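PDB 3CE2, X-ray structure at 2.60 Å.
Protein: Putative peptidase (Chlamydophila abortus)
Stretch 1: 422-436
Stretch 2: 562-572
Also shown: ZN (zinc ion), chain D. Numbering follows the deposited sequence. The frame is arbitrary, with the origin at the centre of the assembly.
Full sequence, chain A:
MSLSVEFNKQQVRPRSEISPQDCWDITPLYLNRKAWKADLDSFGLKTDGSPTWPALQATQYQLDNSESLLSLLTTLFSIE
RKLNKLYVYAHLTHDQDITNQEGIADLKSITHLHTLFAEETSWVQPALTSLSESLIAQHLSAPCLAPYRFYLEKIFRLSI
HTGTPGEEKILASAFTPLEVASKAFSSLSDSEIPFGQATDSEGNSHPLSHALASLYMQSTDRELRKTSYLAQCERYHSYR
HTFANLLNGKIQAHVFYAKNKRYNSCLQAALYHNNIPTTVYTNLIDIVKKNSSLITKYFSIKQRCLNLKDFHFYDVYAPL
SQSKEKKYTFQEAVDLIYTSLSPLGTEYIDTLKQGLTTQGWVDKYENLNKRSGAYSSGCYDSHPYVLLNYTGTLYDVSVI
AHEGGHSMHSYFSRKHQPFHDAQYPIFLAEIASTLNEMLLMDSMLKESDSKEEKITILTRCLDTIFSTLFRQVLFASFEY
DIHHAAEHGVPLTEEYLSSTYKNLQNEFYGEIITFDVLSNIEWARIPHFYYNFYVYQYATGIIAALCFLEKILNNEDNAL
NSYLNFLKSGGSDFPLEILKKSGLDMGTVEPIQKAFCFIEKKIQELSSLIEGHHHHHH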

# COMPACT_ATOMS: atom_id res chain seq x y z
N ALA A 422 2.06 14.95 10.38
CA ALA A 422 2.92 13.78 10.66
C ALA A 422 2.63 12.51 9.87
O ALA A 422 3.51 11.69 9.65
N GLN A 423 1.39 12.32 9.46
CA GLN A 423 1.02 11.11 8.77
C GLN A 423 1.35 11.25 7.29
O GLN A 423 0.77 12.09 6.61
N TYR A 424 2.27 10.44 6.77
CA TYR A 424 2.62 10.50 5.34
C TYR A 424 1.48 9.89 4.54
O TYR A 424 0.79 9.03 5.03
N PRO A 425 1.26 10.35 3.31
CA PRO A 425 0.09 9.79 2.64
C PRO A 425 0.37 8.38 2.10
O PRO A 425 1.53 7.92 2.14
N ILE A 426 -0.68 7.72 1.61
CA ILE A 426 -0.59 6.32 1.16
C ILE A 426 0.43 6.18 0.03
O ILE A 426 1.22 5.24 0.00
N PHE A 427 0.40 7.14 -0.88
CA PHE A 427 1.36 7.21 -1.95
C PHE A 427 2.81 7.00 -1.47
O PHE A 427 3.65 6.58 -2.23
N LEU A 428 3.13 7.30 -0.22
CA LEU A 428 4.52 7.14 0.23
C LEU A 428 4.69 6.01 1.24
O LEU A 428 5.80 5.76 1.69
N ALA A 429 3.61 5.33 1.58
CA ALA A 429 3.65 4.38 2.70
C ALA A 429 4.34 3.06 2.42
O ALA A 429 4.53 2.26 3.33
N GLU A 430 4.67 2.77 1.18
CA GLU A 430 5.31 1.49 0.91
C GLU A 430 6.82 1.60 0.67
O GLU A 430 7.52 0.59 0.62
N ILE A 431 7.33 2.82 0.55
CA ILE A 431 8.73 3.04 0.24
C ILE A 431 9.68 2.51 1.31
O ILE A 431 10.62 1.75 1.01
N ALA A 432 9.46 2.90 2.56
CA ALA A 432 10.41 2.57 3.63
C ALA A 432 10.47 1.09 3.87
O ALA A 432 11.55 0.54 4.11
N SER A 433 9.31 0.43 3.81
CA SER A 433 9.25 -1.01 4.02
C SER A 433 9.93 -1.78 2.89
O SER A 433 10.68 -2.73 3.13
N THR A 434 9.66 -1.34 1.66
CA THR A 434 10.18 -2.01 0.48
C THR A 434 11.69 -1.85 0.42
O THR A 434 12.42 -2.83 0.19
N LEU A 435 12.16 -0.63 0.66
CA LEU A 435 13.60 -0.39 0.72
C LEU A 435 14.28 -1.30 1.74
O LEU A 435 15.30 -1.91 1.44
N ASN A 436 13.72 -1.43 2.94
CA ASN A 436 14.26 -2.39 3.90
C ASN A 436 14.28 -3.84 3.39
O ASN A 436 15.27 -4.54 3.57
N SER A 562 19.48 12.34 2.62
CA SER A 562 18.26 12.60 1.90
C SER A 562 17.14 11.60 2.22
O SER A 562 15.99 12.00 2.44
N TYR A 563 17.49 10.32 2.27
CA TYR A 563 16.48 9.33 2.57
C TYR A 563 15.99 9.61 3.98
O TYR A 563 14.78 9.63 4.24
N LEU A 564 16.94 9.87 4.88
CA LEU A 564 16.61 10.11 6.27
C LEU A 564 15.71 11.32 6.38
O LEU A 564 14.74 11.31 7.17
N ASN A 565 16.00 12.36 5.58
CA ASN A 565 15.17 13.58 5.58
C ASN A 565 13.78 13.29 5.05
O ASN A 565 12.77 13.85 5.52
N PHE A 566 13.71 12.40 4.07
CA PHE A 566 12.43 11.96 3.58
C PHE A 566 11.62 11.31 4.72
O PHE A 566 10.45 11.58 4.92
N LEU A 567 12.25 10.46 5.50
CA LEU A 567 11.53 9.72 6.50
C LEU A 567 10.97 10.68 7.54
O LEU A 567 9.89 10.45 8.09
N LYS A 568 11.72 11.76 7.81
CA LYS A 568 11.32 12.76 8.81
C LYS A 568 10.33 13.78 8.28
O LYS A 568 9.96 14.72 8.99
N SER A 569 9.88 13.61 7.03
CA SER A 569 9.05 14.63 6.40
C SER A 569 7.57 14.43 6.65
O SER A 569 6.79 15.36 6.43
N GLY A 570 7.19 13.23 7.10
CA GLY A 570 5.78 12.89 7.27
C GLY A 570 4.95 13.27 6.06
O GLY A 570 5.31 13.00 4.92
N GLY A 571 3.83 13.93 6.30
CA GLY A 571 2.98 14.40 5.21
C GLY A 571 2.95 15.92 5.13
O GLY A 571 1.89 16.50 4.94
N SER A 572 4.11 16.57 5.26
CA SER A 572 4.18 18.03 5.32
C SER A 572 4.00 18.75 3.98
O SER A 572 3.89 19.97 3.93

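The contact between the two stretches is built mainly on Tyr563 and Phe566, two aromatic residues one turn apart on the second helix, whose CA-to-CB bonds both point toward the first stretch. Each has chi1 in the t well (178° and 158°), and each is covered over more than 70 Å² by the other stretch. The axes of the two helices approach to 12.1 Å, and side chains occupy the space between them.

Tyr563 reaches across to the helix that starts at Ile431. Leu435, whose CA-to-CB bond also points toward the other stretch, with chi1 t and chi2 between wells at 148°, sets its methyl over one face of the phenol ring: CD1 of Leu435 lies 3.9 Å from the centroid of the Tyr563 ring (CG to CZ) and 19° off the ring normal, a CH-pi contact. Ile431 and Ala432 lie at the ring edge. At Ala432 the tyrosine comes close to the backbone, with Tyr563 OH 3.2 Å from Ala432 CA and 3.5 Å from Ala432 CB. The same methyl meets Leu567, whose CA-to-CB bond points sideways but whose mt side chain brings its end nearer, leaving Ala432 CB 4.0 Å from Leu567 CD2.

Phe566 packs against Leu428 and Ile431, both mt, with CA-to-CB bonds pointing toward the second stretch. Leu428 CD1 approaches Phe566 CE1 to 3.8 Å, and Ile431 CD1 approaches Phe566 CZ to 3.9 Å; both methyls meet the ring obliquely. Ile431 thus touches both aromatic residues, its CG2 lying 4.5 Å from Tyr563 CE1.

Beyond the helix, side chains give way to backbone packing. Gly570, with positive phi, and Gly571 run close to residues 422-425, and a CB on either would clash, with Ala422 O or Gln423 O respectively. Their absence allows Gly571 CA to sit 3.5 Å from Gln423 O in a CA-H...O contact, while Tyr424 CB lies 3.5 Å from Gly570 O. The end of the Tyr424 side chain (chi1 p) leads away from this contact, and its hydroxyl is hydrogen-bonded elsewhere in the structure.

No hydrogen bond joins the stretches; several polar side chains bond within their own stretch. Ser433 OG and Thr434 OG1 each donate to Glu430 O at 2.9 Å, and Ser569 OG donates to Asn565 O at 2.5 Å. The Glu430 side chain takes no part in the packing: its OE2 binds the zinc ion (ZN) at 2.5 Å, together with two atoms from elsewhere in the structure.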

# COMPACT_ATOMS: atom_id res chain seq x y z
CB ALA A 422 2.91 13.48 12.13
CB GLN A 423 -0.48 10.84 8.94
CG GLN A 423 -0.91 9.57 8.22
CD GLN A 423 -0.04 8.37 8.62
OE1 GLN A 423 0.80 7.90 7.84
NE2 GLN A 423 -0.20 7.93 9.87
CB TYR A 424 3.92 9.78 5.06
CG TYR A 424 4.07 8.48 5.80
CD1 TYR A 424 3.41 7.33 5.39
CD2 TYR A 424 4.89 8.40 6.93
CE1 TYR A 424 3.55 6.14 6.08
CE2 TYR A 424 5.04 7.22 7.63
CZ TYR A 424 4.38 6.09 7.21
OH TYR A 424 4.54 4.91 7.92
CB PRO A 425 -0.14 10.76 1.47
CG PRO A 425 1.24 11.21 1.11
CD PRO A 425 2.00 11.29 2.45
CB ILE A 426 -1.96 5.79 0.68
CG1 ILE A 426 -2.99 5.81 1.82
CG2 ILE A 426 -1.82 4.39 0.07
CD1 ILE A 426 -2.88 4.62 2.81
CB PHE A 427 1.22 8.58 -2.64
CG PHE A 427 2.09 8.75 -3.85
CD1 PHE A 427 1.55 8.67 -5.12
CD2 PHE A 427 3.45 8.99 -3.72
CE1 PHE A 427 2.35 8.81 -6.24
CE2 PHE A 427 4.24 9.12 -4.83
CZ PHE A 427 3.69 9.03 -6.09
CB LEU A 428 5.05 8.43 0.86
CG LEU A 428 5.17 9.76 0.11
CD1 LEU A 428 5.66 10.82 1.09
CD2 LEU A 428 6.13 9.64 -1.09
CB ALA A 429 2.24 4.13 3.24
CB GLU A 430 4.58 0.72 -0.21
CG GLU A 430 3.41 -0.20 0.26
CD GLU A 430 3.84 -1.34 1.21
OE1 GLU A 430 4.65 -2.23 0.84
OE2 GLU A 430 3.34 -1.38 2.35
CB ILE A 431 8.98 4.55 -0.00
CG1 ILE A 431 8.18 5.03 -1.20
CG2 ILE A 431 10.45 4.85 -0.22
CD1 ILE A 431 8.51 6.46 -1.58
CB ALA A 432 10.05 3.28 4.90
CB SER A 433 7.79 -1.44 4.13
OG SER A 433 7.05 -0.87 3.08
CB THR A 434 9.52 -1.47 -0.80
OG1 THR A 434 8.14 -1.86 -0.83
CG2 THR A 434 10.20 -2.02 -2.03
CB LEU A 435 13.92 1.08 1.02
CG LEU A 435 15.40 1.49 1.07
CD1 LEU A 435 15.61 2.92 0.58
CD2 LEU A 435 16.03 1.29 2.43
CB ASN A 436 13.55 -2.30 5.26
CG ASN A 436 14.04 -1.14 6.09
OD1 ASN A 436 14.85 -0.34 5.64
ND2 ASN A 436 13.54 -1.03 7.31
CB SER A 562 18.57 12.65 0.41
OG SER A 562 19.02 13.96 0.08
CB TYR A 563 17.03 7.92 2.46
CG TYR A 563 16.03 6.84 2.81
CD1 TYR A 563 14.83 6.74 2.13
CD2 TYR A 563 16.30 5.91 3.79
CE1 TYR A 563 13.92 5.77 2.45
CE2 TYR A 563 15.40 4.91 4.10
CZ TYR A 563 14.22 4.86 3.43
OH TYR A 563 13.31 3.88 3.73
CB LEU A 564 17.89 10.26 7.10
CG LEU A 564 18.42 9.01 7.85
CD1 LEU A 564 17.77 7.67 7.48
CD2 LEU A 564 19.94 8.86 7.75
CB ASN A 565 15.78 14.68 4.73
CG ASN A 565 16.94 15.39 5.42
OD1 ASN A 565 17.26 15.11 6.58
ND2 ASN A 565 17.57 16.31 4.70
CB PHE A 566 12.63 11.00 2.41
CG PHE A 566 11.47 10.12 2.16
CD1 PHE A 566 10.40 10.57 1.43
CD2 PHE A 566 11.45 8.84 2.66
CE1 PHE A 566 9.31 9.75 1.19
CE2 PHE A 566 10.37 8.02 2.43
CZ PHE A 566 9.30 8.47 1.70
CB LEU A 567 12.46 8.69 7.14
CG LEU A 567 12.85 7.51 6.26
CD1 LEU A 567 13.59 6.45 7.03
CD2 LEU A 567 11.61 6.92 5.67
CB LYS A 568 12.55 13.50 9.31
CG LYS A 568 13.58 12.54 9.84
CD LYS A 568 14.90 13.23 10.20
CE LYS A 568 16.00 12.17 10.28
NZ LYS A 568 17.09 12.56 11.19
CB SER A 569 9.32 14.72 4.90
OG SER A 569 10.69 14.98 4.66
CB SER A 572 5.47 18.49 5.98
OG SER A 572 6.58 17.80 5.46
ZN ZN D . 3.68 -2.75 4.40